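Local coordinates for protein alpha-L-arabinosidase (Xanthomonas axonopodis pv. citri, PDB 6D25) that probably removes alpha-L-arabinofuranosyl groups from arabinoxylans, including internally di-substituted units, as a trimeric GH51 hydrolase, at residues Q51-E54 against G59-G62; G126-S131 against P337-Q342. All coordinates share one frame; numbering follows the deposited sequence.

Interaction 1: Q51-E54 against G59-G62; sequences QFAE and GIYG
Two like torsions shape the side chain of Ile60 (chi1 -65°, chi2 -67°): the first sets CG1 beside its own backbone N and swings CG2 anti to that N, and the second folds CD1 round toward Ala53. The two arms of the branch therefore serve different neighbours. Along the CG1 arm, CG1 of Ile60 lies 3.5 Å from O of Glu54, while CD1 of Ile60 reaches CB of Ala53 at 3.9 Å in the one apolar side-chain pairing between 51-54 and 59-62. The other arm turns back on its own segment, where CG2 of Ile60 sits 4.1 Å above the ring plane of Tyr61, over the ring centre. No hydrogen bond joins the two segments, and the carbonyl O of Ala53, 3.9 Å from CD1 of Ile60, is buried without a polar partner. The packing is thus a methylene and a methyl laid against extended main chain and the CB of Ala53.

Glu54 contributes to this contact with its backbone; its CB leaves in the other direction. With CG anti to the backbone N (chi1 -176°), an extended chain carries the carboxylate to Phe101 N and Trp125 NE1 through OE2, and to Gln373 NE2 and a bound glycerol through OE1. Strand 51-52 opens the parallel eight-stranded (beta/alpha)8 barrel, and Ile60 belongs to the loop that follows it. Such loops at the carboxyl ends of barrel strands build the active-site side of TIM-barrel glycosidases, and the glycerol on Glu54 is consistent with a pocket there.

Interaction 2: G126-S131 against P337-Q342; sequences GGVEES and PGFLQQ
Val128 and Phe339 approach from opposite directions, a branched aliphatic end meeting the edge of an aromatic ring. CG1 of Val128 lies near the ring plane at the CE1-CZ edge of Phe339, 4.1 Å from each of the two carbons. The second methyl adds a slightly longer touch, CG2 of Val128 to CE1 of Phe339 at 4.2 Å. The contact is edge-on, with the CG1 methyl beside the ring instead of over a face. On the aromatic side, CG is anti to the carbonyl carbon (chi1 -71°), which brings the far end of the ring nearer to Val128 than the CB direction alone would suggest.

Beside this pair the main chains come together at two glycines: N of Gly126 is 4.0 Å from CA of Gly338, with no side chain on either residue to keep them apart. No hydrogen bond crosses the contact. Strand 128-130 pairs antiparallel with strand 120-122 through Val128 with Asn122 and Glu130 with Arg120, and Glu129 reaches Arg176 of a second subunit. Phe339, in turn, lies in the loop between strand 319-325 and helix 346-361.

In the fold
The two contacts differ in burial as in place: their centres lie about 13 Å and about 21 Å from the centre of the chain. Interaction 1 is wholly buried and local, a short excursion packing back on the residues that directly follow strand 51-52; interaction 2 lies at the surface and joins segments more than 200 residues apart, one carrying strand 128-130 and the other in the loop before helix 346-361. Both rest on apolar touches, but in the first an aliphatic chain meets largely backbone, whereas the second sets methyls against a ring edge. Polar chemistry links them: Tyr61 OH lies 2.6 Å from Glu130 OE2, a probable hydrogen bond.

Interaction 1: Q51-E54 against G59-G62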
# COMPACT_ATOMS: atom_id res chain seq x y z
N GLN A 51 5.80 1.61 30.21
CA GLN A 51 7.14 1.22 29.83
C GLN A 51 7.12 0.82 28.35
O GLN A 51 6.07 0.68 27.72
CB GLN A 51 7.64 0.08 30.71
CG GLN A 51 7.64 0.37 32.22
CD GLN A 51 8.77 1.26 32.66
OE1 GLN A 51 9.77 1.45 31.96
NE2 GLN A 51 8.63 1.84 33.85
N PHE A 52 8.32 0.66 27.80
CA PHE A 52 8.52 0.47 26.38
C PHE A 52 9.73 -0.43 26.19
O PHE A 52 10.84 -0.05 26.52
CB PHE A 52 8.67 1.85 25.74
CG PHE A 52 9.10 1.90 24.30
CD1 PHE A 52 8.79 0.86 23.42
CD2 PHE A 52 9.79 3.00 23.82
CE1 PHE A 52 9.22 0.91 22.10
CE2 PHE A 52 10.23 3.04 22.50
CZ PHE A 52 9.94 2.00 21.65
N ALA A 53 9.49 -1.64 25.64
CA ALA A 53 10.53 -2.63 25.48
C ALA A 53 10.67 -3.02 24.00
O ALA A 53 10.05 -4.02 23.56
CB ALA A 53 10.23 -3.82 26.34
N GLU A 54 11.49 -2.28 23.26
CA GLU A 54 11.78 -2.60 21.88
C GLU A 54 12.78 -3.74 21.83
O GLU A 54 13.62 -3.89 22.72
CB GLU A 54 12.36 -1.37 21.16
CG GLU A 54 12.62 -1.54 19.66
CD GLU A 54 12.86 -0.25 18.90
OE1 GLU A 54 12.97 0.82 19.57
OE2 GLU A 54 12.95 -0.28 17.64
N GLY A 59 17.92 -5.05 25.51
CA GLY A 59 16.70 -4.70 26.16
C GLY A 59 15.75 -5.86 26.35
O GLY A 59 15.01 -5.87 27.35
N ILE A 60 15.77 -6.82 25.43
CA ILE A 60 14.95 -8.01 25.55
C ILE A 60 15.84 -9.19 25.92
O ILE A 60 15.61 -9.85 26.95
CB ILE A 60 14.15 -8.26 24.25
CG1 ILE A 60 13.15 -7.14 24.00
CG2 ILE A 60 13.49 -9.62 24.30
CD1 ILE A 60 12.04 -7.04 24.97
N TYR A 61 16.81 -9.47 25.08
CA TYR A 61 17.72 -10.60 25.28
C TYR A 61 18.79 -10.19 26.29
O TYR A 61 19.65 -9.37 25.97
CB TYR A 61 18.34 -11.06 23.94
CG TYR A 61 17.25 -11.52 22.99
CD1 TYR A 61 16.55 -12.69 23.23
CD2 TYR A 61 16.86 -10.74 21.92
CE1 TYR A 61 15.46 -13.06 22.45
CE2 TYR A 61 15.78 -11.10 21.13
CZ TYR A 61 15.10 -12.30 21.38
OH TYR A 61 14.07 -12.69 20.59
N GLY A 62 18.72 -10.80 27.48
CA GLY A 62 19.57 -10.40 28.58
C GLY A 62 18.82 -9.54 29.57
O GLY A 62 18.80 -9.84 30.74

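Interaction 2: G126-S131 against P337-Q342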
# COMPACT_ATOMS: atom_id res chain seq x y z
N GLY A 126 22.16 -2.13 15.06
CA GLY A 126 23.43 -2.82 14.97
C GLY A 126 23.52 -3.82 13.82
O GLY A 126 24.59 -4.36 13.57
N GLY A 127 22.43 -4.09 13.13
CA GLY A 127 22.43 -5.11 12.08
C GLY A 127 22.72 -6.51 12.63
O GLY A 127 23.24 -7.36 11.90
N VAL A 128 22.41 -6.76 13.89
CA VAL A 128 22.69 -8.05 14.54
C VAL A 128 21.50 -9.01 14.31
O VAL A 128 20.38 -8.63 13.99
CB VAL A 128 22.96 -7.86 16.04
CG1 VAL A 128 24.22 -7.01 16.28
CG2 VAL A 128 21.75 -7.28 16.78
N GLU A 129 21.73 -10.27 14.59
CA GLU A 129 20.74 -11.33 14.47
C GLU A 129 19.66 -11.17 15.55
O GLU A 129 19.96 -10.85 16.69
CB GLU A 129 21.42 -12.70 14.56
CG GLU A 129 22.14 -13.00 13.29
CD GLU A 129 23.23 -14.05 13.39
OE1 GLU A 129 23.00 -15.02 14.22
OE2 GLU A 129 24.31 -13.86 12.70
N GLU A 130 18.41 -11.40 15.15
CA GLU A 130 17.27 -11.49 16.02
C GLU A 130 16.75 -12.95 15.96
O GLU A 130 16.31 -13.40 14.90
CB GLU A 130 16.22 -10.49 15.52
CG GLU A 130 14.80 -10.71 16.03
CD GLU A 130 14.66 -10.62 17.53
OE1 GLU A 130 15.00 -9.55 18.09
OE2 GLU A 130 14.23 -11.64 18.17
N SER A 131 16.85 -13.68 17.06
CA SER A 131 16.51 -15.13 17.12
C SER A 131 15.00 -15.36 17.07
O SER A 131 14.54 -16.46 16.78
CB SER A 131 17.06 -15.74 18.38
OG SER A 131 16.35 -15.24 19.49
N PRO A 337 27.22 1.16 19.40
CA PRO A 337 26.37 2.34 19.36
C PRO A 337 24.93 2.06 18.94
O PRO A 337 24.03 2.81 19.29
CB PRO A 337 27.00 3.32 18.33
CG PRO A 337 28.27 2.66 17.85
CD PRO A 337 28.34 1.27 18.44
N GLY A 338 24.70 0.96 18.20
CA GLY A 338 23.35 0.57 17.83
C GLY A 338 22.56 -0.03 19.00
O GLY A 338 21.37 -0.30 18.82
N PHE A 339 23.14 -0.19 20.20
CA PHE A 339 22.44 -0.79 21.37
C PHE A 339 21.94 0.25 22.37
O PHE A 339 21.30 -0.11 23.36
CB PHE A 339 23.37 -1.77 22.08
CG PHE A 339 23.67 -3.06 21.35
CD1 PHE A 339 23.19 -3.28 20.06
CD2 PHE A 339 24.42 -4.05 21.96
CE1 PHE A 339 23.44 -4.50 19.42
CE2 PHE A 339 24.70 -5.24 21.30
CZ PHE A 339 24.17 -5.48 20.05
N LEU A 340 22.25 1.52 22.11
CA LEU A 340 21.77 2.67 22.89
C LEU A 340 21.98 2.47 24.40
O LEU A 340 21.09 2.75 25.18
CB LEU A 340 20.30 2.90 22.58
CG LEU A 340 19.95 3.16 21.12
CD1 LEU A 340 18.50 3.59 21.01
CD2 LEU A 340 20.88 4.17 20.44
N GLN A 341 23.18 2.06 24.81
CA GLN A 341 23.47 1.85 26.21
C GLN A 341 24.07 3.13 26.78
O GLN A 341 25.07 3.63 26.29
CB GLN A 341 24.41 0.66 26.40
CG GLN A 341 23.80 -0.62 25.85
CD GLN A 341 24.68 -1.84 25.99
OE1 GLN A 341 25.90 -1.74 26.21
NE2 GLN A 341 24.03 -3.00 25.83
N GLN A 342 23.41 3.67 27.80
CA GLN A 342 23.85 4.89 28.45
C GLN A 342 23.64 4.70 29.97
O GLN A 342 22.79 3.90 30.38
CB GLN A 342 23.09 6.09 27.90
CG GLN A 342 21.58 6.03 28.10
CD GLN A 342 20.77 7.07 27.36
OE1 GLN A 342 21.08 7.40 26.21
NE2 GLN A 342 19.72 7.58 27.98